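Local coordinates for protein endoglucanase (Clostridium thermocellum, PDB 2YIK) that probably hydrolyses internal beta-1,4-glucosidic bonds of cellulose, as a glycoside hydrolase of family 9, at residues K42-S47 and A504-C509; Y139-Q144 and A508-Y513; A398-A403 and N419-Q424. All coordinates share one frame; numbering follows the deposited sequence.

How the contacts relate
All three contacts tie together helices of the family 9 (alpha/alpha)6-barrel catalytic domain. Contacts 1 and 2 share helix 499-516, which also packs against both helices of contact 3. Contact 1 sets helix 40-47 against it and contact 2 the turn between helices 124-140 and 142-147; the two segments of this helix overlap at Ala508 and Cys509, and the contact centres lie about 8 Å apart. Contact 3, between helices 392-408 and 416-428, centres about 12 Å from each of the others. It joins contact 1 where Ala504 CB lies 3.6 Å from Ala398 CA, and contact 2 where Leu512 CD2 lies 3.6 Å from Arg422 CA. All three lie away from the metal sites and from His451, the predicted active-site residue.

Contact 1 of 3, residues K42-S47 and A504-C509; sequences KALQYS and AFVGAC
Cys509 meets helix 40-47 along the backbone of Leu44: Cys509 CB comes to 3.6 Å from Leu44 CA, and Cys509 SG reaches the methyl of Ala43 at 3.6 Å. Small residues suit this place, because the nearly antiparallel helix axes, 155° apart, approach to 8.5 Å. At the other end of the tight face Ser47 takes over. Its CB lies obliquely against the Phe505 ring, 3.5 Å from CE2, and its OG sits 3.4 Å from Val506 CG2. Leu44 and Val506 cross at about a right angle, CD1 to CG1 3.8 Å. In contrast to this close apolar face, the far side of helix 40-47 is a polar flank: partly exposed Lys42 and the buried Gln45 and Tyr46 take no part and turn to other partners, Lys42 to Tyr442 and the other two to Asp524. Ser47 OG stands between the backbone N and carbonyl carbon (chi1 73°) and donates to Leu44 O at 2.7 Å, tilted 22° from the carbonyl plane. With the serine proton given to its own helix, what crosses the interface is mainly van der Waals contact, including Leu44 CD1 against Val506 O, and its strength would depend on close fit rather than on polar pairing.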
loop_
_atom_site.group_PDB
_atom_site.type_symbol
_atom_site.label_atom_id
_atom_site.label_comp_id
_atom_site.label_asym_id
_atom_site.label_seq_id
_atom_site.Cartn_x
_atom_site.Cartn_y
_atom_site.Cartn_z
ATOM N N LYS A 42 4.157 7.802 19.095
ATOM C CA LYS A 42 2.706 7.818 19.178
ATOM C C LYS A 42 2.109 7.912 17.774
ATOM O O LYS A 42 1.049 7.347 17.500
ATOM C CB LYS A 42 2.247 9.007 20.022
ATOM C CG LYS A 42 0.742 9.203 20.034
ATOM C CD LYS A 42 0.320 10.430 20.848
ATOM C CE LYS A 42 -1.129 10.799 20.532
ATOM N NZ LYS A 42 -1.651 11.890 21.405
ATOM N N ALA A 43 2.788 8.631 16.885
ATOM C CA ALA A 43 2.303 8.782 15.514
ATOM C C ALA A 43 2.296 7.415 14.833
ATOM O O ALA A 43 1.349 7.059 14.130
ATOM C CB ALA A 43 3.192 9.753 14.752
ATOM N N LEU A 44 3.358 6.648 15.053
ATOM C CA LEU A 44 3.468 5.308 14.484
ATOM C C LEU A 44 2.330 4.452 15.030
ATOM O O LEU A 44 1.606 3.795 14.279
ATOM C CB LEU A 44 4.814 4.673 14.860
ATOM C CG LEU A 44 4.983 3.201 14.466
ATOM C CD1 LEU A 44 4.822 3.064 12.955
ATOM C CD2 LEU A 44 6.350 2.682 14.902
ATOM N N GLN A 45 2.179 4.463 16.352
ATOM C CA GLN A 45 1.125 3.695 16.998
ATOM C C GLN A 45 -0.230 4.007 16.387
ATOM O O GLN A 45 -0.942 3.109 15.934
ATOM C CB GLN A 45 1.093 4.000 18.497
ATOM C CG GLN A 45 -0.166 3.521 19.191
ATOM C CD GLN A 45 -0.266 4.009 20.632
ATOM O OE1 GLN A 45 0.051 5.162 20.933
ATOM N NE2 GLN A 45 -0.725 3.138 21.524
ATOM N N TYR A 46 -0.585 5.287 16.378
ATOM C CA TYR A 46 -1.860 5.716 15.827
ATOM C C TYR A 46 -2.043 5.405 14.342
ATOM O O TYR A 46 -3.119 4.974 13.928
ATOM C CB TYR A 46 -2.049 7.221 16.055
ATOM C CG TYR A 46 -2.609 7.587 17.415
ATOM C CD1 TYR A 46 -2.049 7.074 18.583
ATOM C CD2 TYR A 46 -3.685 8.465 17.531
ATOM C CE1 TYR A 46 -2.545 7.423 19.832
ATOM C CE2 TYR A 46 -4.193 8.824 18.778
ATOM C CZ TYR A 46 -3.616 8.300 19.925
ATOM O OH TYR A 46 -4.100 8.660 21.163
ATOM N N SER A 47 -0.998 5.612 13.545
ATOM C CA SER A 47 -1.085 5.395 12.097
ATOM C C SER A 47 -1.712 4.080 11.636
ATOM O O SER A 47 -2.446 4.063 10.650
ATOM C CB SER A 47 0.298 5.553 11.434
ATOM O OG SER A 47 1.160 4.465 11.716
ATOM N N ALA A 504 2.587 4.733 3.264
ATOM C CA ALA A 504 3.954 5.201 3.481
ATOM C C ALA A 504 4.053 5.966 4.797
ATOM O O ALA A 504 5.116 6.031 5.414
ATOM C CB ALA A 504 4.420 6.086 2.316
ATOM N N PHE A 505 2.932 6.538 5.218
ATOM C CA PHE A 505 2.858 7.303 6.461
ATOM C C PHE A 505 3.293 6.449 7.657
ATOM O O PHE A 505 3.991 6.933 8.549
ATOM C CB PHE A 505 1.423 7.839 6.630
ATOM C CG PHE A 505 1.135 8.444 7.983
ATOM C CD1 PHE A 505 1.984 9.394 8.552
ATOM C CD2 PHE A 505 -0.026 8.091 8.667
ATOM C CE1 PHE A 505 1.689 9.970 9.792
ATOM C CE2 PHE A 505 -0.334 8.659 9.908
ATOM C CZ PHE A 505 0.520 9.607 10.472
ATOM N N VAL A 506 2.905 5.179 7.666
ATOM C CA VAL A 506 3.284 4.298 8.764
ATOM C C VAL A 506 4.804 4.199 8.836
ATOM O O VAL A 506 5.403 4.427 9.888
ATOM C CB VAL A 506 2.692 2.882 8.585
ATOM C CG1 VAL A 506 3.220 1.942 9.682
ATOM C CG2 VAL A 506 1.174 2.957 8.625
ATOM N N GLY A 507 5.418 3.875 7.703
ATOM C CA GLY A 507 6.862 3.741 7.643
ATOM C C GLY A 507 7.626 5.011 7.975
ATOM O O GLY A 507 8.695 4.951 8.594
ATOM N N ALA A 508 7.089 6.157 7.557
ATOM C CA ALA A 508 7.735 7.441 7.815
ATOM C C ALA A 508 7.807 7.705 9.320
ATOM O O ALA A 508 8.814 8.196 9.822
ATOM C CB ALA A 508 6.974 8.567 7.114
ATOM N N CYS A 509 6.729 7.387 10.031
ATOM C CA CYS A 509 6.693 7.569 11.479
ATOM C C CYS A 509 7.783 6.730 12.126
ATOM O O CYS A 509 8.519 7.223 12.983
ATOM C CB CYS A 509 5.336 7.149 12.040
ATOM S SG CYS A 509 3.960 8.248 11.598
#

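Contact 2 of 3, residues Y139-Q144 and A508-Y513; sequences YEFKDQ and ACAGLY
Phe141 stands where helix 124-140 ends and helix 142-147 begins, and faces Ala510 and Gly511 on the continuous helix 499-516. It is the first residue after helix 124-140 to leave helical backbone angles, so the chain turns here, and it occupies the N-cap position of the second helix. The closest CA atoms across the two segments are those of Gln144 and Ala510, 5.7 Å apart.

The Phe141 side chain points from this turn toward the helix, and its ring lies flat on it. Its CB touches Ala510 CB at 3.7 Å, and the ring sits over Gly511: the glycine CA is 3.7 Å from the ring centroid and only 6° off the ring normal, a CH-pi contact over the face. Glycine suits the place because without a side chain its backbone can come right up to the ring; Gly511 N also lies over that face. The opposite face is taken by Glu140 CB, over the ring centre, so the ring is sandwiched between two aliphatic groups. At the position before the glycine, Ala510 has a single methyl, small enough to rest against Phe141 CB.

Gln144 makes the second half of the contact with the aliphatic part of its chain. Its CG, anti to the carbonyl carbon (chi1 -75°), lies 3.3 Å from Ala510 O and meets the edge of the Tyr513 ring in its plane, 3.9 Å from CD2. The chain bends at chi2, and the amide plane lies 44° from that ring; OE1 bonds to Arg514, just beyond the segment.

Around this junction, Phe141 also packs on Leu401 and Leu404 of helix 392-408, and Glu140 pairs with Lys408 in a salt bridge. Helix 499-516 meanwhile turns Cys509 and Leu512 toward helices 40-47 and 416-428, placing the turn between helices 124-140 and 142-147 on one flank of a helix enclosed by several others.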
loop_
_atom_site.group_PDB
_atom_site.type_symbol
_atom_site.label_atom_id
_atom_site.label_comp_id
_atom_site.label_asym_id
_atom_site.label_seq_id
_atom_site.Cartn_x
_atom_site.Cartn_y
_atom_site.Cartn_z
ATOM N N TYR A 139 9.677 -3.788 7.021
ATOM C CA TYR A 139 10.928 -4.459 6.689
ATOM C C TYR A 139 12.135 -3.564 6.980
ATOM O O TYR A 139 13.128 -4.022 7.543
ATOM C CB TYR A 139 10.928 -4.861 5.210
ATOM C CG TYR A 139 12.274 -5.319 4.676
ATOM C CD1 TYR A 139 12.833 -6.545 5.054
ATOM C CD2 TYR A 139 12.996 -4.512 3.803
ATOM C CE1 TYR A 139 14.092 -6.952 4.564
ATOM C CE2 TYR A 139 14.244 -4.901 3.316
ATOM C CZ TYR A 139 14.788 -6.115 3.696
ATOM O OH TYR A 139 16.033 -6.463 3.198
ATOM N N GLU A 140 12.041 -2.291 6.599
ATOM C CA GLU A 140 13.131 -1.342 6.806
ATOM C C GLU A 140 13.331 -0.931 8.255
ATOM O O GLU A 140 14.461 -0.891 8.739
ATOM C CB GLU A 140 12.904 -0.058 5.995
ATOM C CG GLU A 140 12.896 -0.227 4.496
ATOM C CD GLU A 140 14.284 -0.348 3.893
ATOM O OE1 GLU A 140 15.284 -0.318 4.635
ATOM O OE2 GLU A 140 14.379 -0.470 2.662
ATOM N N PHE A 141 12.238 -0.625 8.946
ATOM C CA PHE A 141 12.330 -0.150 10.320
ATOM C C PHE A 141 11.744 -1.061 11.405
ATOM O O PHE A 141 11.176 -0.574 12.387
ATOM C CB PHE A 141 11.696 1.250 10.395
ATOM C CG PHE A 141 12.192 2.202 9.321
ATOM C CD1 PHE A 141 13.544 2.529 9.228
ATOM C CD2 PHE A 141 11.310 2.744 8.386
ATOM C CE1 PHE A 141 14.012 3.381 8.214
ATOM C CE2 PHE A 141 11.766 3.595 7.368
ATOM C CZ PHE A 141 13.121 3.912 7.285
ATOM N N LYS A 142 11.908 -2.374 11.247
ATOM C CA LYS A 142 11.385 -3.330 12.228
ATOM C C LYS A 142 11.864 -3.005 13.654
ATOM O O LYS A 142 11.107 -3.146 14.611
ATOM C CB LYS A 142 11.795 -4.770 11.857
ATOM C CG LYS A 142 10.860 -5.854 12.448
ATOM C CD LYS A 142 11.373 -7.303 12.292
ATOM C CE LYS A 142 11.401 -7.839 10.840
ATOM N NZ LYS A 142 10.589 -7.083 9.808
ATOM N N ASP A 143 13.113 -2.567 13.796
ATOM C CA ASP A 143 13.653 -2.236 15.117
ATOM C C ASP A 143 12.788 -1.230 15.861
ATOM O O ASP A 143 12.557 -1.370 17.058
ATOM C CB ASP A 143 15.067 -1.665 15.010
ATOM C CG ASP A 143 16.081 -2.701 14.605
ATOM O OD1 ASP A 143 15.829 -3.897 14.850
ATOM O OD2 ASP A 143 17.136 -2.322 14.056
ATOM N N GLN A 144 12.319 -0.215 15.141
ATOM C CA GLN A 144 11.486 0.824 15.726
ATOM C C GLN A 144 10.086 0.348 16.081
ATOM O O GLN A 144 9.523 0.793 17.077
ATOM C CB GLN A 144 11.411 2.035 14.794
ATOM C CG GLN A 144 12.680 2.884 14.772
ATOM C CD GLN A 144 13.898 2.139 14.234
ATOM O OE1 GLN A 144 13.889 1.636 13.111
ATOM N NE2 GLN A 144 14.961 2.079 15.038
ATOM N N ALA A 508 7.089 6.157 7.557
ATOM C CA ALA A 508 7.735 7.441 7.815
ATOM C C ALA A 508 7.807 7.705 9.320
ATOM O O ALA A 508 8.814 8.196 9.822
ATOM C CB ALA A 508 6.974 8.567 7.114
ATOM N N CYS A 509 6.729 7.387 10.031
ATOM C CA CYS A 509 6.693 7.569 11.479
ATOM C C CYS A 509 7.783 6.730 12.126
ATOM O O CYS A 509 8.519 7.223 12.983
ATOM C CB CYS A 509 5.336 7.149 12.040
ATOM S SG CYS A 509 3.960 8.248 11.598
ATOM N N ALA A 510 7.884 5.467 11.709
ATOM C CA ALA A 510 8.896 4.560 12.243
ATOM C C ALA A 510 10.290 5.085 11.933
ATOM O O ALA A 510 11.174 5.063 12.790
ATOM C CB ALA A 510 8.728 3.160 11.650
ATOM N N GLY A 511 10.476 5.541 10.696
ATOM C CA GLY A 511 11.765 6.061 10.277
ATOM C C GLY A 511 12.174 7.301 11.054
ATOM O O GLY A 511 13.351 7.475 11.378
ATOM N N LEU A 512 11.210 8.170 11.339
ATOM C CA LEU A 512 11.486 9.390 12.097
ATOM C C LEU A 512 11.827 9.039 13.537
ATOM O O LEU A 512 12.676 9.678 14.160
ATOM C CB LEU A 512 10.274 10.332 12.061
ATOM C CG LEU A 512 10.104 11.057 10.725
ATOM C CD1 LEU A 512 8.709 11.644 10.622
ATOM C CD2 LEU A 512 11.172 12.133 10.592
ATOM N N TYR A 513 11.162 8.021 14.070
ATOM C CA TYR A 513 11.435 7.608 15.436
ATOM C C TYR A 513 12.847 7.038 15.491
ATOM O O TYR A 513 13.571 7.205 16.475
ATOM C CB TYR A 513 10.442 6.543 15.892
ATOM C CG TYR A 513 10.649 6.171 17.338
ATOM C CD1 TYR A 513 10.283 7.048 18.361
ATOM C CD2 TYR A 513 11.270 4.973 17.685
ATOM C CE1 TYR A 513 10.534 6.738 19.703
ATOM C CE2 TYR A 513 11.529 4.656 19.014
ATOM C CZ TYR A 513 11.159 5.542 20.017
ATOM O OH TYR A 513 11.415 5.219 21.330
#

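Contact 3 of 3, residues A398-A403 and N419-Q424; sequences AAQLIA and NWARSQ
Trp420 O, on the helix that presents the Trp420 ring to Ala399, accepts two bonds: the backbone N of Gln424, and Ser423 OG at 2.7 Å, in the carbonyl plane on a lone pair. The serine is exposed and its hydroxyl turns back to its own helix. Trp420 CG is anti to the backbone N (chi1 169°), and the indole beyond it comes nearer to helix 392-408. It meets alanines at its edge: Ala399 CB lies 3.7 Å from CH2, near the ring plane, and Ala403 CB 4.4 Å from CE3. Gln424 CG lies over one face of the indole, toward the rim. These are successive helices of the family 9 (alpha/alpha)6 barrel, nearly antiparallel at 152°, with axes 8.9 Å apart. Small residues suit the line between them, Ala403 CB and Ala421 CB meeting at 4.2 Å. Gln400 fits by virtue of its length: extended beyond CG, it carries its amide across to helix 416-428, where NE2 lies 3.5 Å from Gln424 CB. The same NE2 bonds to Asn396, one turn earlier on its own helix. Gln400 OE1 and Ala421 O, two acceptors, stand 3.4 Å apart without a bond, and Leu512 of helix 499-516 packs against Gln400.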
loop_
_atom_site.group_PDB
_atom_site.type_symbol
_atom_site.label_atom_id
_atom_site.label_comp_id
_atom_site.label_asym_id
_atom_site.label_seq_id
_atom_site.Cartn_x
_atom_site.Cartn_y
_atom_site.Cartn_z
ATOM N N ALA A 398 5.231 9.777 1.359
ATOM C CA ALA A 398 5.931 8.781 0.551
ATOM C C ALA A 398 7.355 9.285 0.334
ATOM O O ALA A 398 8.313 8.510 0.362
ATOM C CB ALA A 398 5.238 8.591 -0.782
ATOM N N ALA A 399 7.493 10.589 0.112
ATOM C CA ALA A 399 8.812 11.187 -0.071
ATOM C C ALA A 399 9.567 11.084 1.250
ATOM O O ALA A 399 10.771 10.835 1.269
ATOM C CB ALA A 399 8.683 12.652 -0.492
ATOM N N GLN A 400 8.853 11.291 2.355
ATOM C CA GLN A 400 9.458 11.194 3.680
ATOM C C GLN A 400 10.025 9.790 3.873
ATOM O O GLN A 400 11.151 9.616 4.344
ATOM C CB GLN A 400 8.418 11.475 4.772
ATOM C CG GLN A 400 7.985 12.934 4.910
ATOM C CD GLN A 400 7.058 13.142 6.099
ATOM O OE1 GLN A 400 7.299 12.603 7.180
ATOM N NE2 GLN A 400 5.999 13.928 5.910
ATOM N N LEU A 401 9.229 8.786 3.516
ATOM C CA LEU A 401 9.655 7.399 3.644
ATOM C C LEU A 401 10.936 7.166 2.855
ATOM O O LEU A 401 11.909 6.648 3.397
ATOM C CB LEU A 401 8.563 6.451 3.145
ATOM C CG LEU A 401 8.917 4.959 3.162
ATOM C CD1 LEU A 401 9.231 4.521 4.589
ATOM C CD2 LEU A 401 7.755 4.152 2.599
ATOM N N ILE A 402 10.938 7.562 1.581
ATOM C CA ILE A 402 12.120 7.389 0.734
ATOM C C ILE A 402 13.307 8.124 1.342
ATOM O O ILE A 402 14.426 7.624 1.328
ATOM C CB ILE A 402 11.891 7.918 -0.707
ATOM C CG1 ILE A 402 10.756 7.135 -1.375
ATOM C CG2 ILE A 402 13.191 7.826 -1.515
ATOM C CD1 ILE A 402 11.060 5.691 -1.576
ATOM N N ALA A 403 13.059 9.311 1.881
ATOM C CA ALA A 403 14.127 10.096 2.491
ATOM C C ALA A 403 14.771 9.349 3.665
ATOM O O ALA A 403 15.995 9.317 3.798
ATOM C CB ALA A 403 13.579 11.434 2.969
ATOM N N ASN A 419 16.187 15.207 7.961
ATOM C CA ASN A 419 15.867 16.469 8.620
ATOM C C ASN A 419 14.702 17.116 7.885
ATOM O O ASN A 419 13.795 17.667 8.510
ATOM C CB ASN A 419 17.075 17.414 8.625
ATOM C CG ASN A 419 18.240 16.859 9.423
ATOM O OD1 ASN A 419 18.048 16.067 10.342
ATOM N ND2 ASN A 419 19.454 17.282 9.082
ATOM N N TRP A 420 14.730 17.044 6.556
ATOM C CA TRP A 420 13.654 17.604 5.750
ATOM C C TRP A 420 12.359 16.835 6.016
ATOM O O TRP A 420 11.289 17.432 6.190
ATOM C CB TRP A 420 13.989 17.506 4.266
ATOM C CG TRP A 420 12.815 17.813 3.390
ATOM C CD1 TRP A 420 12.332 19.045 3.067
ATOM C CD2 TRP A 420 11.945 16.861 2.759
ATOM N NE1 TRP A 420 11.214 18.924 2.272
ATOM C CE2 TRP A 420 10.956 17.596 2.068
ATOM C CE3 TRP A 420 11.907 15.462 2.713
ATOM C CZ2 TRP A 420 9.935 16.972 1.336
ATOM C CZ3 TRP A 420 10.894 14.843 1.985
ATOM C CH2 TRP A 420 9.921 15.601 1.306
ATOM N N ALA A 421 12.459 15.507 6.029
ATOM C CA ALA A 421 11.295 14.655 6.272
ATOM C C ALA A 421 10.638 15.052 7.594
ATOM O O ALA A 421 9.416 15.150 7.690
ATOM C CB ALA A 421 11.713 13.186 6.314
ATOM N N ARG A 422 11.467 15.279 8.606
ATOM C CA ARG A 422 10.974 15.671 9.917
ATOM C C ARG A 422 10.203 16.989 9.865
ATOM O O ARG A 422 9.154 17.125 10.494
ATOM C CB ARG A 422 12.129 15.810 10.906
ATOM C CG ARG A 422 11.645 15.932 12.335
ATOM C CD ARG A 422 12.771 16.182 13.318
ATOM N NE ARG A 422 12.290 16.054 14.692
ATOM C CZ ARG A 422 13.063 16.136 15.770
ATOM N NH1 ARG A 422 14.364 16.353 15.639
ATOM N NH2 ARG A 422 12.537 15.981 16.981
ATOM N N SER A 423 10.728 17.961 9.127
ATOM C CA SER A 423 10.057 19.249 9.016
ATOM C C SER A 423 8.681 19.040 8.380
ATOM O O SER A 423 7.709 19.682 8.763
ATOM C CB SER A 423 10.889 20.233 8.179
ATOM O OG SER A 423 10.799 19.967 6.791
ATOM N N GLN A 424 8.595 18.121 7.425
ATOM C CA GLN A 424 7.327 17.857 6.762
ATOM C C GLN A 424 6.337 17.125 7.673
ATOM O O GLN A 424 5.149 17.452 7.681
ATOM C CB GLN A 424 7.559 17.072 5.466
ATOM C CG GLN A 424 8.353 17.838 4.399
ATOM C CD GLN A 424 7.769 19.214 4.095
ATOM O OE1 GLN A 424 8.334 20.246 4.477
ATOM N NE2 GLN A 424 6.633 19.234 3.412
#